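Local coordinates for protein YHR177W (Saccharomyces cerevisiae, PDB 4M8B) that probably binds DNA as a fungal transcription regulator, this chain being the piece of the protein that carries the WOPR domain, at residues L21-V26 against F140-Y145; G29-I34 against N162-K167; V82-N87 against E102-E107. All coordinates share one frame; numbering follows the deposited sequence. Where two conformers were deposited one is given.

How the interactions relate
Interactions 1 and 2 adjoin, with centres 9 Å apart. The helical segment 21-26 runs on into the loop that holds segment 29-34. The Gly25 O to Leu31 N distance of 3.0 Å is a probable hydrogen bond between them, and Leu31 CD1 packs on Val22 O. Along the chain their segments alternate. Interaction 3 lies about 27 Å from interaction 1 and about 33 Å from interaction 2, centre to centre. It shares the antiparallel sheet with interaction 1 and is across the chain's centre from interaction 2. Interactions 1 and 3 each come within about 4 Å of the bound DNA at their nearest atoms. The nearest atom of interaction 2 is about 11 Å from the bound DNA.

Interaction 1 (L21-V26 against F140-Y145). With EDO (1,2-ethanediol), chain D.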
loop_
_atom_site.group_PDB
_atom_site.type_symbol
_atom_site.label_atom_id
_atom_site.label_comp_id
_atom_site.label_asym_id
_atom_site.label_seq_id
_atom_site.Cartn_x
_atom_site.Cartn_y
_atom_site.Cartn_z
ATOM N N LEU C 21 1.121 -6.017 12.040
ATOM C CA LEU C 21 2.469 -5.750 12.526
ATOM C C LEU C 21 2.918 -4.328 12.184
ATOM O O LEU C 21 3.473 -3.627 13.031
ATOM C CB LEU C 21 3.449 -6.788 11.971
ATOM C CG LEU C 21 3.243 -8.210 12.507
ATOM C CD1 LEU C 21 4.001 -9.237 11.676
ATOM C CD2 LEU C 21 3.669 -8.287 13.962
ATOM N N VAL C 22 2.665 -3.904 10.949
ATOM C CA VAL C 22 3.028 -2.558 10.510
ATOM C C VAL C 22 2.299 -1.492 11.324
ATOM O O VAL C 22 2.917 -0.573 11.857
ATOM C CB VAL C 22 2.729 -2.352 9.013
ATOM C CG1 VAL C 22 3.076 -0.928 8.594
ATOM C CG2 VAL C 22 3.497 -3.361 8.175
ATOM N N PHE C 23 0.981 -1.628 11.419
ATOM C CA PHE C 23 0.161 -0.711 12.199
ATOM C C PHE C 23 0.604 -0.654 13.659
ATOM O O PHE C 23 0.760 0.430 14.220
ATOM C CB PHE C 23 -1.313 -1.107 12.104
ATOM C CG PHE C 23 -1.978 -0.687 10.819
ATOM C CD1 PHE C 23 -1.731 0.559 10.267
ATOM C CD2 PHE C 23 -2.851 -1.537 10.163
ATOM C CE1 PHE C 23 -2.350 0.948 9.086
ATOM C CE2 PHE C 23 -3.468 -1.154 8.983
ATOM C CZ PHE C 23 -3.217 0.089 8.445
ATOM N N GLN C 24 0.808 -1.819 14.271
ATOM C CA GLN C 24 1.234 -1.876 15.666
ATOM C C GLN C 24 2.584 -1.188 15.830
ATOM O O GLN C 24 2.807 -0.459 16.797
ATOM C CB GLN C 24 1.309 -3.322 16.162
ATOM C CG GLN C 24 1.551 -3.456 17.660
ATOM C CD GLN C 24 0.424 -2.863 18.492
ATOM O OE1 GLN C 24 -0.744 -3.199 18.300
ATOM N NE2 GLN C 24 0.772 -1.972 19.417
ATOM N N GLY C 25 3.473 -1.409 14.868
ATOM C CA GLY C 25 4.773 -0.766 14.870
ATOM C C GLY C 25 4.662 0.743 14.790
ATOM O O GLY C 25 5.504 1.469 15.323
ATOM N N VAL C 26 3.617 1.218 14.121
ATOM C CA VAL C 26 3.365 2.649 14.011
ATOM C C VAL C 26 2.759 3.199 15.301
ATOM O O VAL C 26 3.128 4.282 15.756
ATOM C CB VAL C 26 2.439 2.975 12.820
ATOM C CG1 VAL C 26 1.997 4.418 12.874
ATOM C CG2 VAL C 26 3.142 2.683 11.502
ATOM N N PHE C 140 -6.198 5.454 9.470
ATOM C CA PHE C 140 -4.833 5.171 9.044
ATOM C C PHE C 140 -4.806 4.615 7.629
ATOM O O PHE C 140 -5.500 3.648 7.315
ATOM C CB PHE C 140 -4.155 4.205 10.018
ATOM C CG PHE C 140 -4.006 4.759 11.405
ATOM C CD1 PHE C 140 -4.990 4.551 12.359
ATOM C CD2 PHE C 140 -2.891 5.503 11.755
ATOM C CE1 PHE C 140 -4.860 5.068 13.639
ATOM C CE2 PHE C 140 -2.756 6.024 13.032
ATOM C CZ PHE C 140 -3.743 5.805 13.975
ATOM N N HIS C 141 -4.007 5.244 6.777
ATOM C CA HIS C 141 -3.884 4.822 5.392
ATOM C C HIS C 141 -2.600 4.036 5.213
ATOM O O HIS C 141 -1.564 4.393 5.772
ATOM C CB HIS C 141 -3.866 6.036 4.467
ATOM C CG HIS C 141 -5.097 6.874 4.544
ATOM N ND1 HIS C 141 -5.928 7.087 3.458
ATOM C CD2 HIS C 141 -5.652 7.566 5.569
ATOM C CE1 HIS C 141 -6.928 7.862 3.813
ATOM N NE2 HIS C 141 -6.785 8.170 5.095
ATOM N N LEU C 142 -2.664 2.965 4.431
ATOM C CA LEU C 142 -1.472 2.187 4.139
ATOM C C LEU C 142 -1.288 2.023 2.636
ATOM O O LEU C 142 -2.190 1.563 1.933
ATOM C CB LEU C 142 -1.521 0.827 4.846
ATOM C CG LEU C 142 -0.241 -0.008 4.759
ATOM C CD1 LEU C 142 -0.091 -0.913 5.971
ATOM C CD2 LEU C 142 -0.237 -0.829 3.481
ATOM N N ILE C 143 -0.114 2.413 2.149
ATOM C CA ILE C 143 0.225 2.272 0.739
ATOM C C ILE C 143 1.468 1.397 0.606
ATOM O O ILE C 143 2.465 1.613 1.297
ATOM C CB ILE C 143 0.505 3.637 0.086
ATOM C CG1 ILE C 143 -0.536 4.668 0.527
ATOM C CG2 ILE C 143 0.521 3.515 -1.427
ATOM C CD1 ILE C 143 -1.920 4.418 -0.028
ATOM N N ALA C 144 1.406 0.405 -0.277
ATOM C CA ALA C 144 2.543 -0.482 -0.493
ATOM C C ALA C 144 2.839 -0.636 -1.977
ATOM O O ALA C 144 1.949 -0.945 -2.766
ATOM C CB ALA C 144 2.292 -1.839 0.149
ATOM N N TYR C 145 4.095 -0.415 -2.351
ATOM C CA TYR C 145 4.509 -0.569 -3.737
ATOM C C TYR C 145 5.306 -1.851 -3.920
ATOM O O TYR C 145 6.101 -2.234 -3.060
ATOM C CB TYR C 145 5.341 0.630 -4.193
ATOM C CG TYR C 145 4.589 1.936 -4.179
ATOM C CD1 TYR C 145 3.894 2.372 -5.296
ATOM C CD2 TYR C 145 4.574 2.735 -3.047
ATOM C CE1 TYR C 145 3.209 3.570 -5.286
ATOM C CE2 TYR C 145 3.892 3.933 -3.030
ATOM C CZ TYR C 145 3.211 4.345 -4.150
ATOM O OH TYR C 145 2.528 5.539 -4.129
HETATM C C1 EDO D . -5.798 3.903 1.639
HETATM O O1 EDO D . -6.118 4.001 3.033
HETATM C C2 EDO D . -6.141 5.223 0.965
HETATM O O2 EDO D . -5.094 6.170 1.207
#
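Phe23 of helix 16-28 reaches Leu142 and Phe140 of strand 137-147 with the far end of its ring. These three residues bury the most surface in a contact made wholly of apolar side chains. The helix segment crosses the strand at 126°, with axes 10.7 Å apart, so long side chains must bridge the gap. Phe23 does most of this. Its CG stands anti to the carbonyl carbon (chi1 -78°), which sends the ring toward the strand. There Phe23 CZ lies 4.0 Å from Leu142 CB, while Leu142 CD1 sits over one face of the ring. Phe23 CE1 comes 3.8 Å from Phe140 CB. That approach is oblique, the two side chains running antiparallel past one another. With CG anti to the backbone N (chi1 -172°), Leu142 carries CD1 toward the helix. Leu142 CD1 serves two helix residues, since it also lies 4.1 Å from Val22 CG1.

His141 points its CB away from the helix, on the other side of the strand. His141 ND1 donates to O2 of a 1,2-ethanediol, probably from the crystallisation liquor, at 2.6 Å. The oxygen lies in the ring plane. His141 NE2 is hydrogen-bonded to Glu57, and the ring stacks on Phe55.

The contact is part of the packing of helix 16-28 on the antiparallel sheet. Strand 113-128 adds Phe123 and Leu125 against Phe23. Strand 51-56 brings Val54 to both Val22 and Leu142. Helix 172-179 touches Phe23 through Leu174.

Interaction 2 (G29-I34 against N162-K167); sequences GNLRCI and NPFFHK
The two backbones stay well apart, with Asn30 CA and Phe165 CA the nearest pair at 9.8 Å, and only side chains cross between them. Both segments are loops without regular secondary structure. Segment 29-34 follows helix 16-28, and Gly29, just past the helix, leaves helical geometry with a positive phi (105°). Segment 162-167 opens with an Asx turn, in which Asn162 OD1 accepts from Phe164 N at 3.0 Å.

Leu31 carries the contact with its two methyl branches, each meeting a different ring. Its CG is anti to the carbonyl carbon (chi1 -53°), which turns the fork to the two phenylalanines. Leu31 CD2 comes to the edge of Phe164, near the ring plane, 3.8 Å from Phe164 CE2. Leu31 CD1 lies 3.9 Å from Phe165 CE2, in an oblique approach, with the two side chains at about a right angle. Those rings also meet each other. Phe164 CD2 stands over one face of Phe165, offset toward the rim. Leu31 and Phe165 are buried, whereas Phe164 is exposed.

The outer part is looser. The amide nitrogen Asn30 ND2 lies 4.0 Å from the aliphatic Lys167 CE, with no hydrogen bond between the two segments. Asn30 also touches Phe168, and Phe165 touches Pro159, so the packing continues into the surrounding loop. Lys167 bends back at its last torsion (chi4 -60°), and Lys167 NZ donates to a lone pair of Phe164 O, in the carbonyl plane, at 2.7 Å.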
loop_
_atom_site.group_PDB
_atom_site.type_symbol
_atom_site.label_atom_id
_atom_site.label_comp_id
_atom_site.label_asym_id
_atom_site.label_seq_id
_atom_site.Cartn_x
_atom_site.Cartn_y
_atom_site.Cartn_z
ATOM N N GLY C 29 5.442 3.613 17.797
ATOM C CA GLY C 29 6.320 4.724 17.477
ATOM C C GLY C 29 7.635 4.321 16.836
ATOM O O GLY C 29 8.457 5.178 16.509
ATOM N N ASN C 30 7.839 3.020 16.660
ATOM C CA ASN C 30 9.054 2.517 16.027
ATOM C C ASN C 30 9.059 2.815 14.537
ATOM O O ASN C 30 10.087 3.170 13.963
ATOM C CB ASN C 30 9.183 1.010 16.242
ATOM C CG ASN C 30 9.237 0.634 17.706
ATOM O OD1 ASN C 30 8.254 0.786 18.438
ATOM N ND2 ASN C 30 10.386 0.125 18.143
ATOM N N LEU C 31 7.895 2.656 13.919
ATOM C CA LEU C 31 7.726 2.917 12.498
ATOM C C LEU C 31 7.100 4.295 12.320
ATOM O O LEU C 31 6.014 4.566 12.838
ATOM C CB LEU C 31 6.840 1.843 11.870
ATOM C CG LEU C 31 7.300 0.411 12.136
ATOM C CD1 LEU C 31 6.385 -0.595 11.454
ATOM C CD2 LEU C 31 8.737 0.240 11.677
ATOM N N ARG C 32 7.786 5.168 11.592
ATOM C CA ARG C 32 7.348 6.554 11.488
ATOM C C ARG C 32 6.369 6.791 10.343
ATOM O O ARG C 32 6.619 6.393 9.203
ATOM C CB ARG C 32 8.557 7.490 11.394
ATOM C CG ARG C 32 9.385 7.515 12.676
ATOM C CD ARG C 32 10.499 8.543 12.622
ATOM N NE ARG C 32 11.466 8.245 11.571
ATOM C CZ ARG C 32 12.474 7.389 11.704
ATOM N NH1 ARG C 32 12.650 6.737 12.846
ATOM N NH2 ARG C 32 13.305 7.185 10.691
ATOM N N CYS C 33 5.244 7.427 10.652
ATOM C CA CYS C 33 4.237 7.720 9.640
ATOM C C CYS C 33 4.641 8.923 8.791
ATOM O O CYS C 33 5.570 9.653 9.137
ATOM C CB CYS C 33 2.873 7.958 10.295
ATOM S SG CYS C 33 2.873 9.191 11.618
ATOM N N ILE C 34 3.945 9.114 7.675
ATOM C CA ILE C 34 4.179 10.259 6.800
ATOM C C ILE C 34 3.399 11.447 7.366
ATOM O O ILE C 34 2.190 11.356 7.585
ATOM C CB ILE C 34 3.713 9.975 5.361
ATOM C CG1 ILE C 34 4.646 8.965 4.692
ATOM C CG2 ILE C 34 3.677 11.258 4.548
ATOM C CD1 ILE C 34 6.002 9.531 4.332
ATOM N N ASN C 162 9.584 -11.487 9.124
ATOM C CA ASN C 162 10.725 -10.611 9.356
ATOM C C ASN C 162 10.884 -10.353 10.846
ATOM O O ASN C 162 10.079 -9.637 11.446
ATOM C CB ASN C 162 10.537 -9.289 8.599
ATOM C CG ASN C 162 11.768 -8.388 8.649
ATOM O OD1 ASN C 162 12.573 -8.451 9.579
ATOM N ND2 ASN C 162 11.904 -7.530 7.644
ATOM N N PRO C 163 11.925 -10.945 11.448
ATOM C CA PRO C 163 12.230 -10.831 12.878
ATOM C C PRO C 163 12.141 -9.400 13.408
ATOM O O PRO C 163 11.855 -9.218 14.592
ATOM C CB PRO C 163 13.674 -11.350 12.979
ATOM C CG PRO C 163 14.073 -11.797 11.575
ATOM C CD PRO C 163 12.820 -11.900 10.774
ATOM N N PHE C 164 12.375 -8.404 12.558
ATOM C CA PHE C 164 12.313 -7.014 13.005
ATOM C C PHE C 164 10.924 -6.624 13.499
ATOM O O PHE C 164 10.786 -5.784 14.385
ATOM C CB PHE C 164 12.765 -6.052 11.901
ATOM C CG PHE C 164 12.571 -4.599 12.251
ATOM C CD1 PHE C 164 13.506 -3.925 13.023
ATOM C CD2 PHE C 164 11.449 -3.908 11.818
ATOM C CE1 PHE C 164 13.328 -2.592 13.353
ATOM C CE2 PHE C 164 11.263 -2.574 12.146
ATOM C CZ PHE C 164 12.203 -1.914 12.915
ATOM N N PHE C 165 9.897 -7.239 12.926
ATOM C CA PHE C 165 8.517 -6.894 13.256
ATOM C C PHE C 165 7.943 -7.721 14.408
ATOM O O PHE C 165 6.817 -7.481 14.842
ATOM C CB PHE C 165 7.626 -7.040 12.019
ATOM C CG PHE C 165 7.929 -6.047 10.928
ATOM C CD1 PHE C 165 8.987 -6.252 10.056
ATOM C CD2 PHE C 165 7.150 -4.912 10.770
ATOM C CE1 PHE C 165 9.267 -5.341 9.050
ATOM C CE2 PHE C 165 7.424 -3.997 9.766
ATOM C CZ PHE C 165 8.483 -4.210 8.904
ATOM N N HIS C 166 8.716 -8.688 14.898
ATOM C CA HIS C 166 8.239 -9.603 15.938
ATOM C C HIS C 166 7.738 -8.881 17.184
ATOM O O HIS C 166 6.724 -9.265 17.766
ATOM C CB HIS C 166 9.324 -10.618 16.310
ATOM C CG HIS C 166 9.481 -11.728 15.315
ATOM N ND1 HIS C 166 10.565 -12.577 15.312
ATOM C CD2 HIS C 166 8.682 -12.131 14.297
ATOM C CE1 HIS C 166 10.433 -13.455 14.332
ATOM N NE2 HIS C 166 9.300 -13.205 13.701
ATOM N N LYS C 167 8.449 -7.829 17.582
ATOM C CA LYS C 167 8.074 -7.037 18.749
ATOM C C LYS C 167 6.835 -6.182 18.494
ATOM O O LYS C 167 6.345 -5.503 19.396
ATOM C CB LYS C 167 9.238 -6.144 19.178
ATOM C CG LYS C 167 9.787 -5.281 18.056
ATOM C CD LYS C 167 10.893 -4.364 18.541
ATOM C CE LYS C 167 11.559 -3.657 17.374
ATOM N NZ LYS C 167 12.169 -4.632 16.425
#

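Interaction 3 (V82-N87 against E102-E107)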
loop_
_atom_site.group_PDB
_atom_site.type_symbol
_atom_site.label_atom_id
_atom_site.label_comp_id
_atom_site.label_asym_id
_atom_site.label_seq_id
_atom_site.Cartn_x
_atom_site.Cartn_y
_atom_site.Cartn_z
ATOM N N VAL C 82 -6.113 -2.634 -5.392
ATOM C CA VAL C 82 -4.907 -2.803 -6.193
ATOM C C VAL C 82 -4.950 -1.949 -7.458
ATOM O O VAL C 82 -5.998 -1.806 -8.087
ATOM C CB VAL C 82 -4.686 -4.280 -6.575
ATOM C CG1 VAL C 82 -3.482 -4.420 -7.490
ATOM C CG2 VAL C 82 -4.499 -5.119 -5.330
ATOM N N TYR C 83 -3.805 -1.383 -7.824
ATOM C CA TYR C 83 -3.712 -0.550 -9.015
ATOM C C TYR C 83 -2.480 -0.931 -9.833
ATOM O O TYR C 83 -1.481 -1.394 -9.284
ATOM C CB TYR C 83 -3.633 0.925 -8.626
ATOM C CG TYR C 83 -4.713 1.396 -7.678
ATOM C CD1 TYR C 83 -4.629 1.144 -6.318
ATOM C CD2 TYR C 83 -5.802 2.120 -8.139
ATOM C CE1 TYR C 83 -5.608 1.587 -5.446
ATOM C CE2 TYR C 83 -6.784 2.567 -7.274
ATOM C CZ TYR C 83 -6.681 2.297 -5.930
ATOM O OH TYR C 83 -7.656 2.738 -5.065
ATOM N N ARG C 84 -2.549 -0.726 -11.144
ATOM C CA ARG C 84 -1.441 -1.068 -12.028
ATOM C C ARG C 84 -0.928 0.153 -12.781
ATOM O O ARG C 84 -1.713 0.930 -13.320
ATOM C CB ARG C 84 -1.870 -2.158 -13.013
ATOM C CG ARG C 84 -2.404 -3.404 -12.330
ATOM C CD ARG C 84 -1.907 -4.658 -13.011
ATOM N NE ARG C 84 -2.624 -4.923 -14.251
ATOM C CZ ARG C 84 -2.121 -5.607 -15.272
ATOM N NH1 ARG C 84 -0.888 -6.089 -15.206
ATOM N NH2 ARG C 84 -2.850 -5.801 -16.359
ATOM N N GLU C 85 0.390 0.325 -12.808
ATOM C CA GLU C 85 0.986 1.439 -13.537
ATOM C C GLU C 85 1.028 1.141 -15.032
ATOM O O GLU C 85 1.333 0.018 -15.441
ATOM C CB GLU C 85 2.400 1.738 -13.037
ATOM C CG GLU C 85 2.980 3.020 -13.622
ATOM C CD GLU C 85 4.496 3.028 -13.657
ATOM O OE1 GLU C 85 5.108 1.991 -13.330
ATOM O OE2 GLU C 85 5.076 4.074 -14.017
ATOM N N TYR C 86 0.722 2.150 -15.843
ATOM C CA TYR C 86 0.749 2.003 -17.294
ATOM C C TYR C 86 1.380 3.212 -17.985
ATOM O O TYR C 86 1.226 4.348 -17.537
ATOM C CB TYR C 86 -0.662 1.760 -17.841
ATOM C CG TYR C 86 -1.604 2.935 -17.690
ATOM C CD1 TYR C 86 -1.633 3.952 -18.632
ATOM C CD2 TYR C 86 -2.473 3.020 -16.615
ATOM C CE1 TYR C 86 -2.492 5.025 -18.501
ATOM C CE2 TYR C 86 -3.339 4.090 -16.477
ATOM C CZ TYR C 86 -3.343 5.088 -17.422
ATOM O OH TYR C 86 -4.203 6.156 -17.289
ATOM N N ASN C 87 2.091 2.952 -19.080
ATOM C CA ASN C 87 2.662 4.008 -19.910
ATOM C C ASN C 87 2.278 3.825 -21.374
ATOM O O ASN C 87 1.568 2.880 -21.723
ATOM C CB ASN C 87 4.187 4.043 -19.775
ATOM C CG ASN C 87 4.642 4.496 -18.406
ATOM O OD1 ASN C 87 3.914 5.190 -17.696
ATOM N ND2 ASN C 87 5.856 4.111 -18.026
ATOM N N GLU C 102 3.021 -9.221 -24.609
ATOM C CA GLU C 102 1.816 -8.916 -25.378
ATOM C C GLU C 102 0.589 -8.659 -24.502
ATOM O O GLU C 102 -0.084 -7.638 -24.648
ATOM C CB GLU C 102 1.520 -10.044 -26.370
ATOM C CG GLU C 102 0.230 -9.856 -27.153
ATOM C CD GLU C 102 0.219 -8.567 -27.951
ATOM O OE1 GLU C 102 -0.869 -7.976 -28.113
ATOM O OE2 GLU C 102 1.300 -8.146 -28.416
ATOM N N TYR C 103 0.302 -9.596 -23.603
ATOM C CA TYR C 103 -0.856 -9.512 -22.711
ATOM C C TYR C 103 -0.881 -8.236 -21.869
ATOM O O TYR C 103 -1.949 -7.766 -21.475
ATOM C CB TYR C 103 -0.942 -10.756 -21.811
ATOM C CG TYR C 103 0.303 -11.051 -20.989
ATOM C CD1 TYR C 103 1.541 -11.226 -21.598
ATOM C CD2 TYR C 103 0.234 -11.188 -19.608
ATOM C CE1 TYR C 103 2.672 -11.501 -20.860
ATOM C CE2 TYR C 103 1.367 -11.468 -18.859
ATOM C CZ TYR C 103 2.582 -11.621 -19.492
ATOM O OH TYR C 103 3.713 -11.898 -18.758
ATOM N N ASN C 104 0.296 -7.680 -21.600
ATOM C CA ASN C 104 0.411 -6.461 -20.804
ATOM C C ASN C 104 0.195 -5.187 -21.619
ATOM O O ASN C 104 0.238 -4.082 -21.080
ATOM C CB ASN C 104 1.768 -6.409 -20.097
ATOM C CG ASN C 104 1.780 -7.185 -18.793
ATOM O OD1 ASN C 104 0.793 -7.826 -18.428
ATOM N ND2 ASN C 104 2.902 -7.131 -18.084
ATOM N N ILE C 105 -0.034 -5.346 -22.919
ATOM C CA ILE C 105 -0.276 -4.202 -23.791
ATOM C C ILE C 105 -1.764 -4.057 -24.096
ATOM O O ILE C 105 -2.443 -5.035 -24.411
ATOM C CB ILE C 105 0.501 -4.318 -25.118
ATOM C CG1 ILE C 105 1.949 -4.741 -24.856
ATOM C CG2 ILE C 105 0.454 -3.002 -25.879
ATOM C CD1 ILE C 105 2.705 -5.141 -26.106
ATOM N N PHE C 106 -2.266 -2.832 -23.990
ATOM C CA PHE C 106 -3.665 -2.550 -24.288
ATOM C C PHE C 106 -3.782 -1.227 -25.033
ATOM O O PHE C 106 -2.800 -0.508 -25.193
ATOM C CB PHE C 106 -4.501 -2.515 -23.005
ATOM C CG PHE C 106 -4.242 -1.312 -22.141
ATOM C CD1 PHE C 106 -3.214 -1.316 -21.213
ATOM C CD2 PHE C 106 -5.033 -0.179 -22.252
ATOM C CE1 PHE C 106 -2.976 -0.210 -20.416
ATOM C CE2 PHE C 106 -4.800 0.928 -21.458
ATOM C CZ PHE C 106 -3.770 0.912 -20.538
ATOM N N GLU C 107 -4.987 -0.904 -25.485
ATOM C CA GLU C 107 -5.183 0.301 -26.277
ATOM C C GLU C 107 -6.495 1.009 -25.962
ATOM O O GLU C 107 -7.547 0.652 -26.488
ATOM C CB GLU C 107 -5.099 -0.026 -27.770
ATOM C CG GLU C 107 -5.851 -1.287 -28.170
ATOM C CD GLU C 107 -5.576 -1.709 -29.601
ATOM O OE1 GLU C 107 -4.996 -0.906 -30.361
ATOM O OE2 GLU C 107 -5.936 -2.849 -29.965
#
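Tyr86 and Phe106 form the tight part of this contact, an offset edge-to-face pair. The edge of Phe106 is turned toward the face of Tyr86, with ring centroids 5.9 Å apart and planes at 75°. Phe106 CE1 comes 4.0 Å from Tyr86 CB, which lies near the plane of the Phe106 ring. The adjacent CZ of Phe106 is 4.1 Å from Tyr86 CG. Phe106 therefore meets the base of the tyrosine as well as its ring.

The other half is looser and polar. Arg84 NH1 and Asn104 OD1 are 4.0 Å apart, and no hydrogen bond joins the segments. The amide oxygen sits at the edge of the guanidinium, near its plane, but the two flat groups cross steeply, their planes 68° apart. Arg84 has other partners: its guanidinium makes a cation-pi contact with Tyr115, and NH1 has a long, weak ion pair with Glu148. Before Asn104 the chain turns to solvent. Glu102 and Tyr103 are exposed in a type I beta turn, closed by Ile105 N to Glu102 O at 2.9 Å.

The two segments are not paired as strands with each other. Strand 80-88 and strand 105-106 each pair antiparallel with strand 113-128, and Tyr115 of that strand touches both Arg84 and Phe106. On the same strand as Arg84 and Tyr86, Tyr83 packs on a sugar of the bound DNA, which places this part of the sheet beside the nucleic acid.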